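Local coordinates for protein Cys-Gly metallodipeptidase DUG1 (Saccharomyces cerevisiae, PDB 4G1P) that hydrolyses the dipeptide Cys-Gly as a zinc- or manganese-dependent M20-family peptidase and serves as the catalytic component of the glutathione-degrading DUG complex, at residues 315-320 with 348-353; 134-139 with 447-452. All coordinates share one frame; numbering follows the deposited sequence.

Interaction 1. Residues 315-320 with 348-353; sequences RYPSLS and RTVPDM. With CYS (cysteine), chain E.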
ATOM      1  N   ARG A 315      19.382  -7.229  23.161  1.00 28.85           N
ATOM      2  CA  ARG A 315      18.889  -8.149  24.186  1.00 30.36           C
ATOM      3  C   ARG A 315      17.568  -7.763  24.828  1.00 27.71           C
ATOM      4  O   ARG A 315      17.067  -8.494  25.667  1.00 26.94           O
ATOM      5  CB  ARG A 315      19.961  -8.403  25.260  1.00 28.00           C
ATOM      6  CG  ARG A 315      20.403  -7.163  26.014  1.00 27.65           C
ATOM      7  CD  ARG A 315      19.753  -7.104  27.382  1.00 29.68           C
ATOM      8  NE  ARG A 315      19.953  -8.346  28.111  1.00 28.33           N
ATOM      9  CZ  ARG A 315      19.025  -8.925  28.867  1.00 34.59           C
ATOM     10  NH1 ARG A 315      17.835  -8.358  29.000  1.00 30.08           N
ATOM     11  NH2 ARG A 315      19.286 -10.070  29.494  1.00 33.00           N
ATOM     12  N   TYR A 316      17.011  -6.625  24.433  1.00 27.52           N
ATOM     13  CA  TYR A 316      15.620  -6.299  24.769  1.00 30.40           C
ATOM     14  C   TYR A 316      14.772  -6.439  23.515  1.00 27.14           C
ATOM     15  O   TYR A 316      15.229  -6.099  22.431  1.00 26.78           O
ATOM     16  CB  TYR A 316      15.507  -4.881  25.341  1.00 26.17           C
ATOM     17  CG  TYR A 316      16.111  -4.753  26.726  1.00 29.83           C
ATOM     18  CD1 TYR A 316      15.879  -5.725  27.694  1.00 31.21           C
ATOM     19  CD2 TYR A 316      16.926  -3.681  27.062  1.00 27.97           C
ATOM     20  CE1 TYR A 316      16.424  -5.622  28.962  1.00 29.21           C
ATOM     21  CE2 TYR A 316      17.478  -3.576  28.327  1.00 31.02           C
ATOM     22  CZ  TYR A 316      17.220  -4.551  29.273  1.00 30.52           C
ATOM     23  OH  TYR A 316      17.761  -4.462  30.538  1.00 34.38           O
ATOM     24  N   PRO A 317      13.543  -6.953  23.650  1.00 25.91           N
ATOM     25  CA  PRO A 317      12.687  -7.135  22.473  1.00 25.78           C
ATOM     26  C   PRO A 317      12.306  -5.812  21.833  1.00 26.07           C
ATOM     27  O   PRO A 317      12.496  -4.755  22.433  1.00 28.58           O
ATOM     28  CB  PRO A 317      11.441  -7.831  23.039  1.00 26.95           C
ATOM     29  CG  PRO A 317      11.433  -7.492  24.477  1.00 26.51           C
ATOM     30  CD  PRO A 317      12.872  -7.358  24.894  1.00 28.09           C
ATOM     31  N   SER A 318      11.792  -5.867  20.611  1.00 26.21           N
ATOM     32  CA  SER A 318      11.268  -4.665  19.963  1.00 22.82           C
ATOM     33  C   SER A 318      10.030  -4.999  19.145  1.00 22.50           C
ATOM     34  O   SER A 318       9.813  -6.154  18.773  1.00 22.97           O
ATOM     35  CB  SER A 318      12.330  -4.011  19.082  1.00 24.00           C
ATOM     36  OG  SER A 318      12.788  -4.916  18.098  1.00 21.89           O
ATOM     37  N   LEU A 319       9.200  -3.993  18.892  1.00 25.23           N
ATOM     38  CA  LEU A 319       7.994  -4.188  18.092  1.00 23.82           C
ATOM     39  C   LEU A 319       7.980  -3.113  17.028  1.00 22.94           C
ATOM     40  O   LEU A 319       8.069  -1.925  17.333  1.00 23.36           O
ATOM     41  CB  LEU A 319       6.737  -4.119  18.961  1.00 22.65           C
ATOM     42  CG  LEU A 319       5.428  -4.727  18.435  1.00 25.24           C
ATOM     43  CD1 LEU A 319       4.430  -4.931  19.569  1.00 23.24           C
ATOM     44  CD2 LEU A 319       4.790  -3.870  17.352  1.00 20.53           C
ATOM     45  N   SER A 320       7.904  -3.536  15.775  1.00 20.89           N
ATOM     46  CA  SER A 320       7.901  -2.596  14.666  1.00 20.72           C
ATOM     47  C   SER A 320       6.606  -2.701  13.873  1.00 21.17           C
ATOM     48  O   SER A 320       6.006  -3.779  13.764  1.00 19.91           O
ATOM     49  CB  SER A 320       9.097  -2.848  13.747  1.00 22.32           C
ATOM     50  OG  SER A 320      10.264  -2.201  14.231  1.00 20.13           O
ATOM     51  N   ARG A 348      10.848  -8.586  17.626  1.00 22.82           N
ATOM     52  CA  ARG A 348      12.172  -9.180  17.734  1.00 22.90           C
ATOM     53  C   ARG A 348      12.296  -9.863  19.084  1.00 22.69           C
ATOM     54  O   ARG A 348      12.192  -9.223  20.123  1.00 23.95           O
ATOM     55  CB  ARG A 348      13.252  -8.115  17.564  1.00 24.79           C
ATOM     56  CG  ARG A 348      13.280  -7.479  16.169  1.00 21.15           C
ATOM     57  CD  ARG A 348      13.768  -8.440  15.098  1.00 18.42           C
ATOM     58  NE  ARG A 348      13.552  -7.890  13.767  1.00 22.08           N
ATOM     59  CZ  ARG A 348      13.982  -8.438  12.629  1.00 25.70           C
ATOM     60  NH1 ARG A 348      14.707  -9.557  12.632  1.00 19.25           N
ATOM     61  NH2 ARG A 348      13.701  -7.838  11.474  1.00 23.55           N
ATOM     62  N   THR A 349      12.497 -11.172  19.074  1.00 24.12           N
ATOM     63  CA  THR A 349      12.539 -11.909  20.328  1.00 27.24           C
ATOM     64  C   THR A 349      13.950 -12.056  20.897  1.00 27.21           C
ATOM     65  O   THR A 349      14.937 -12.086  20.169  1.00 23.95           O
ATOM     66  CB  THR A 349      11.897 -13.284  20.180  1.00 25.93           C
ATOM     67  OG1 THR A 349      12.704 -14.083  19.321  1.00 27.78           O
ATOM     68  CG2 THR A 349      10.510 -13.152  19.563  1.00 26.79           C
ATOM     69  N   VAL A 350      14.023 -12.133  22.218  1.00 30.57           N
ATOM     70  CA  VAL A 350      15.273 -12.304  22.931  1.00 27.75           C
ATOM     71  C   VAL A 350      15.068 -13.424  23.929  1.00 33.63           C
ATOM     72  O   VAL A 350      13.937 -13.864  24.139  1.00 35.70           O
ATOM     73  CB  VAL A 350      15.622 -11.037  23.699  1.00 27.42           C
ATOM     74  CG1 VAL A 350      15.810  -9.863  22.737  1.00 29.45           C
ATOM     75  CG2 VAL A 350      14.543 -10.743  24.722  1.00 28.00           C
ATOM     76  N   PRO A 351      16.155 -13.911  24.550  1.00 38.02           N
ATOM     77  CA  PRO A 351      15.895 -14.829  25.662  1.00 34.38           C
ATOM     78  C   PRO A 351      15.251 -14.072  26.838  1.00 31.80           C
ATOM     79  O   PRO A 351      15.585 -12.912  27.085  1.00 30.15           O
ATOM     80  CB  PRO A 351      17.290 -15.331  26.023  1.00 34.96           C
ATOM     81  CG  PRO A 351      18.216 -14.256  25.534  1.00 31.95           C
ATOM     82  CD  PRO A 351      17.597 -13.758  24.283  1.00 33.10           C
ATOM     83  N   ASP A 352      14.322 -14.713  27.537  1.00 29.00           N
ATOM     84  CA  ASP A 352      13.931 -16.083  27.237  1.00 33.31           C
ATOM     85  C   ASP A 352      12.502 -16.143  26.720  1.00 36.43           C
ATOM     86  O   ASP A 352      11.670 -16.825  27.307  1.00 40.75           O
ATOM     87  CB  ASP A 352      14.032 -16.950  28.498  1.00 35.29           C
ATOM     88  CG  ASP A 352      15.276 -16.647  29.331  1.00 36.48           C
ATOM     89  OD1 ASP A 352      16.400 -16.672  28.779  1.00 33.95           O
ATOM     90  OD2 ASP A 352      15.122 -16.369  30.541  1.00 34.83           O
ATOM     91  N   MET A 353      12.210 -15.444  25.626  1.00 36.00           N
ATOM     92  CA  MET A 353      10.844 -15.399  25.099  1.00 35.68           C
ATOM     93  C   MET A 353      10.456 -16.682  24.357  1.00 35.80           C
ATOM     94  O   MET A 353      11.148 -17.100  23.436  1.00 44.56           O
ATOM     95  CB  MET A 353      10.674 -14.183  24.187  1.00 30.23           C
ATOM     96  CG  MET A 353      10.844 -12.874  24.912  1.00 28.24           C
ATOM     97  SD  MET A 353      11.046 -11.457  23.820  1.00 33.25           S
ATOM     98  CE  MET A 353       9.475 -11.493  22.949  1.00 28.76           C
TER
HETATM   99  N   CYS E 504      15.102 -10.685   7.192  1.00 36.02           N
HETATM  100  CA  CYS E 504      14.027 -10.708   8.164  1.00 32.93           C
HETATM  101  C   CYS E 504      14.496 -10.001   9.439  1.00 23.46           C
HETATM  102  O   CYS E 504      15.525 -10.351  10.015  1.00 23.01           O
HETATM  103  CB  CYS E 504      13.570 -12.143   8.436  1.00 31.10           C
HETATM  104  SG  CYS E 504      12.221 -12.277   9.568  1.00 49.16           S
HETATM  105  O   HOH W   1      17.650 -11.096  26.354  1.00 29.28           O
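Arg348 N donates to Ser318 O at 2.9 Å with an N-H...O angle of 151°; the return bond, Ser318 N to Arg348 O, is weak at 3.4 Å. Strands 318-325 and 340-349 pair antiparallel, and this loosely bonded place lies near the end of their pairing, in the mixed sheet that, from the family's catalytic-plus-lid architecture, probably belongs to the lid domain. The Arg348 side chain bends at chi2 (-70°) and runs away from Ser318, whose OG lies against its CG. Its guanidinium meets the bound cysteine edge-on: Arg348 NH1 donates to O of the cysteine at 2.9 Å in a nearly straight bond (168°), while NH2 bonds Ser234 of the second subunit. An alanine here would probably leave the cysteine carbonyl without its cationic partner and take from Ser234 of the second subunit the donor described here. Farther along, Val350 CG1 packs on the backbone of Arg315, 3.4 Å from its C atom, and Val350 CG2 lies 3.8 Å from Pro317 CD. Met353 SD approaches Pro317 CB at 3.7 Å. A water donates to both Arg315 O and Pro351 O. The Arg348 N bond to Ser318 O thus anchors its backbone, with the guanidinium turned to ligand and neighbouring subunit.

Interaction 2. Residues 134-139 with 447-452; sequences GVTDDT and DGAHSI. With ZN (zinc ion), chain B; GLY (glycine), chain D; CYS (cysteine), chain E.
Thr136 lays its methyl CG2 alongside the Asp447 side chain, 3.7 Å from Asp447 CB, while its OG1 donates to Asp447 OD2 at 2.9 Å. That hydroxyl stands anti to the backbone N (chi1 -158°) and meets the carboxylate at the anti lone pair of OD2; the other oxygen, OD1, forms a salt bridge with Lys455. The pair lies beside the dinuclear zinc site of the M20 catalytic domain, where helix 135-154 starts against loop 447-452. Asp137, the metal-bridging aspartate, precedes the cis peptide bond to Asp138, a pattern familiar in this family. With CG anti to the backbone N (chi1 180°), Asp137 OD2 reaches one zinc ion at 2.0 Å. Its carboxylate also contributes to the second zinc site with Asp200. On the loop, a type II turn from Gly448 to Ser451 carries Ala449 and His450 at its two central positions: Ala449 CB lies 3.9 Å from Asp137 CB, and His450 NE2 binds the same zinc ion at 2.0 Å. The Asp137 carboxylate and His450 ring are only 15° apart in plane, their OD2 and NE2 close because both bind this metal. Glu172 completes its protein ligands; N of the bound glycine, whose C is bonded to the cysteine N, lies 2.6 Å from the zinc ion. At the ring edge, His450 CE1 lies 3.1 Å from the bound cysteine's N.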
ATOM      1  N   GLY A 134      20.842  -7.058  -2.837  1.00 14.97           N
ATOM      2  CA  GLY A 134      21.318  -8.391  -2.535  1.00 13.97           C
ATOM      3  C   GLY A 134      22.826  -8.483  -2.437  1.00 15.94           C
ATOM      4  O   GLY A 134      23.368  -9.555  -2.140  1.00 17.27           O
ATOM      5  N   VAL A 135      23.512  -7.367  -2.663  1.00 13.63           N
ATOM      6  CA  VAL A 135      24.964  -7.410  -2.695  1.00 15.81           C
ATOM      7  C   VAL A 135      25.574  -7.674  -1.311  1.00 16.90           C
ATOM      8  O   VAL A 135      26.587  -8.353  -1.201  1.00 16.22           O
ATOM      9  CB  VAL A 135      25.587  -6.182  -3.398  1.00 15.24           C
ATOM     10  CG1 VAL A 135      25.557  -4.952  -2.510  1.00 13.88           C
ATOM     11  CG2 VAL A 135      27.007  -6.509  -3.817  1.00 15.24           C
ATOM     12  N   THR A 136      24.933  -7.177  -0.256  1.00 16.98           N
ATOM     13  CA  THR A 136      25.345  -7.528   1.102  1.00 16.09           C
ATOM     14  C   THR A 136      24.425  -8.576   1.742  1.00 17.15           C
ATOM     15  O   THR A 136      24.843  -9.320   2.619  1.00 21.55           O
ATOM     16  CB  THR A 136      25.453  -6.289   2.026  1.00 16.88           C
ATOM     17  OG1 THR A 136      26.321  -6.584   3.120  1.00 16.39           O
ATOM     18  CG2 THR A 136      24.101  -5.898   2.589  1.00 16.65           C
ATOM     19  N   ASP A 137      23.179  -8.648   1.292  1.00 17.09           N
ATOM     20  CA  ASP A 137      22.191  -9.508   1.920  1.00 16.89           C
ATOM     21  C   ASP A 137      21.477 -10.285   0.828  1.00 17.42           C
ATOM     22  O   ASP A 137      20.405  -9.864   0.382  1.00 15.97           O
ATOM     23  CB  ASP A 137      21.201  -8.634   2.707  1.00 15.66           C
ATOM     24  CG  ASP A 137      20.106  -9.434   3.403  1.00 17.01           C
ATOM     25  OD1 ASP A 137      20.207 -10.671   3.487  1.00 18.47           O
ATOM     26  OD2 ASP A 137      19.134  -8.813   3.888  1.00 17.27           O
ATOM     27  N   ASP A 138      22.037 -11.419   0.397  1.00 15.50           N
ATOM     28  CA  ASP A 138      23.181 -12.087   1.015  1.00 16.21           C
ATOM     29  C   ASP A 138      24.094 -12.648  -0.082  1.00 15.30           C
ATOM     30  O   ASP A 138      24.892 -13.547   0.160  1.00 12.50           O
ATOM     31  CB  ASP A 138      22.669 -13.248   1.890  1.00 17.33           C
ATOM     32  CG  ASP A 138      23.778 -13.939   2.716  1.00 19.97           C
ATOM     33  OD1 ASP A 138      24.650 -13.249   3.300  1.00 20.76           O
ATOM     34  OD2 ASP A 138      23.766 -15.183   2.786  1.00 17.35           O
ATOM     35  N   THR A 139      23.973 -12.117  -1.294  1.00 15.46           N
ATOM     36  CA  THR A 139      24.648 -12.718  -2.450  1.00 15.19           C
ATOM     37  C   THR A 139      26.181 -12.485  -2.494  1.00 15.72           C
ATOM     38  O   THR A 139      26.944 -13.378  -2.862  1.00 14.10           O
ATOM     39  CB  THR A 139      23.956 -12.291  -3.767  1.00 14.39           C
ATOM     40  OG1 THR A 139      22.584 -12.686  -3.714  1.00 13.15           O
ATOM     41  CG2 THR A 139      24.593 -12.945  -4.959  1.00 12.19           C
ATOM     42  N   ASP A 447      25.051  -0.724   5.270  1.00 16.34           N
ATOM     43  CA  ASP A 447      25.015  -1.263   3.922  1.00 19.57           C
ATOM     44  C   ASP A 447      23.642  -1.071   3.257  1.00 18.87           C
ATOM     45  O   ASP A 447      23.501  -1.166   2.043  1.00 17.12           O
ATOM     46  CB  ASP A 447      25.452  -2.741   3.939  1.00 18.40           C
ATOM     47  CG  ASP A 447      26.967  -2.895   4.001  1.00 18.77           C
ATOM     48  OD1 ASP A 447      27.648  -1.877   4.196  1.00 16.94           O
ATOM     49  OD2 ASP A 447      27.486  -4.021   3.850  1.00 19.23           O
ATOM     50  N   GLY A 448      22.630  -0.782   4.063  1.00 20.35           N
ATOM     51  CA  GLY A 448      21.308  -0.524   3.540  1.00 18.13           C
ATOM     52  C   GLY A 448      20.528  -1.780   3.196  1.00 20.78           C
ATOM     53  O   GLY A 448      19.686  -1.751   2.306  1.00 22.28           O
ATOM     54  N   ALA A 449      20.791  -2.887   3.883  1.00 18.45           N
ATOM     55  CA  ALA A 449      19.989  -4.082   3.652  1.00 19.19           C
ATOM     56  C   ALA A 449      18.504  -3.783   3.893  1.00 20.54           C
ATOM     57  O   ALA A 449      18.151  -3.069   4.833  1.00 17.83           O
ATOM     58  CB  ALA A 449      20.460  -5.230   4.528  1.00 15.50           C
ATOM     59  N   HIS A 450      17.656  -4.319   3.016  1.00 23.95           N
ATOM     60  CA  HIS A 450      16.202  -4.146   3.073  1.00 19.42           C
ATOM     61  C   HIS A 450      15.801  -2.707   2.783  1.00 21.70           C
ATOM     62  O   HIS A 450      14.680  -2.291   3.086  1.00 25.94           O
ATOM     63  CB  HIS A 450      15.638  -4.588   4.427  1.00 16.58           C
ATOM     64  CG  HIS A 450      15.803  -6.046   4.702  1.00 19.49           C
ATOM     65  ND1 HIS A 450      15.027  -6.723   5.619  1.00 21.64           N
ATOM     66  CD2 HIS A 450      16.657  -6.960   4.185  1.00 21.00           C
ATOM     67  CE1 HIS A 450      15.390  -7.991   5.651  1.00 21.78           C
ATOM     68  NE2 HIS A 450      16.383  -8.161   4.794  1.00 21.78           N
ATOM     69  N   SER A 451      16.718  -1.948   2.199  1.00 19.25           N
ATOM     70  CA  SER A 451      16.485  -0.536   1.968  1.00 19.55           C
ATOM     71  C   SER A 451      16.866  -0.147   0.537  1.00 21.36           C
ATOM     72  O   SER A 451      17.120  -1.022  -0.286  1.00 23.59           O
ATOM     73  CB  SER A 451      17.260   0.277   2.998  1.00 20.53           C
ATOM     74  OG  SER A 451      16.834   1.625   3.001  1.00 27.14           O
ATOM     75  N   ILE A 452      16.888   1.152   0.234  1.00 22.10           N
ATOM     76  CA  ILE A 452      17.357   1.618  -1.073  1.00 23.46           C
ATOM     77  C   ILE A 452      18.868   1.768  -1.074  1.00 24.15           C
ATOM     78  O   ILE A 452      19.467   2.034  -0.026  1.00 23.55           O
ATOM     79  CB  ILE A 452      16.769   2.986  -1.472  1.00 25.00           C
ATOM     80  CG1 ILE A 452      16.967   3.997  -0.343  1.00 25.27           C
ATOM     81  CG2 ILE A 452      15.292   2.862  -1.868  1.00 21.48           C
ATOM     82  CD1 ILE A 452      16.663   5.415  -0.743  1.00 20.37           C
TER
HETATM   83 ZN    ZN B 501      17.453  -9.830   4.371  1.00 21.94          ZN
HETATM   84  N   GLY D 503      17.823  -9.709   6.931  1.00 20.01           N
HETATM   85  CA  GLY D 503      17.349 -10.985   6.431  1.00 20.23           C
HETATM   86  C   GLY D 503      16.225 -11.376   7.351  1.00 30.28           C
HETATM   87  O   GLY D 503      16.370 -12.257   8.194  1.00 32.61           O
HETATM   88  N   CYS E 504      15.102 -10.685   7.192  1.00 36.02           N
HETATM   89  CA  CYS E 504      14.027 -10.708   8.164  1.00 32.93           C
HETATM   90  C   CYS E 504      14.496 -10.001   9.439  1.00 23.46           C
HETATM   91  O   CYS E 504      15.525 -10.351  10.015  1.00 23.01           O
HETATM   92  CB  CYS E 504      13.570 -12.143   8.436  1.00 31.10           C
HETATM   93  SG  CYS E 504      12.221 -12.277   9.568  1.00 49.16           S

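Overall arrangement
Both contacts are buried, and both reach the bound cysteine and the second subunit, yet they use different elements. Interaction 1 joins two strands of a mixed sheet, its centre about 16 Å from the chain centre; interaction 2 joins a helix start to a loop, its centre about 9 Å from it. Their centres are 23 Å apart and their nearest atoms about 6 Å. The cysteine touches both, though they do not touch each other: Arg348 bonds its O, and His450 lies beside its peptide N. Residues 315-320 with 348-353 rely on backbone bonds and apolar contacts, with Arg348 reaching out to the ligand; residues 134-139 with 447-452 rely on zinc-bound carboxylate and imidazole plus a hydroxyl-carboxylate bond.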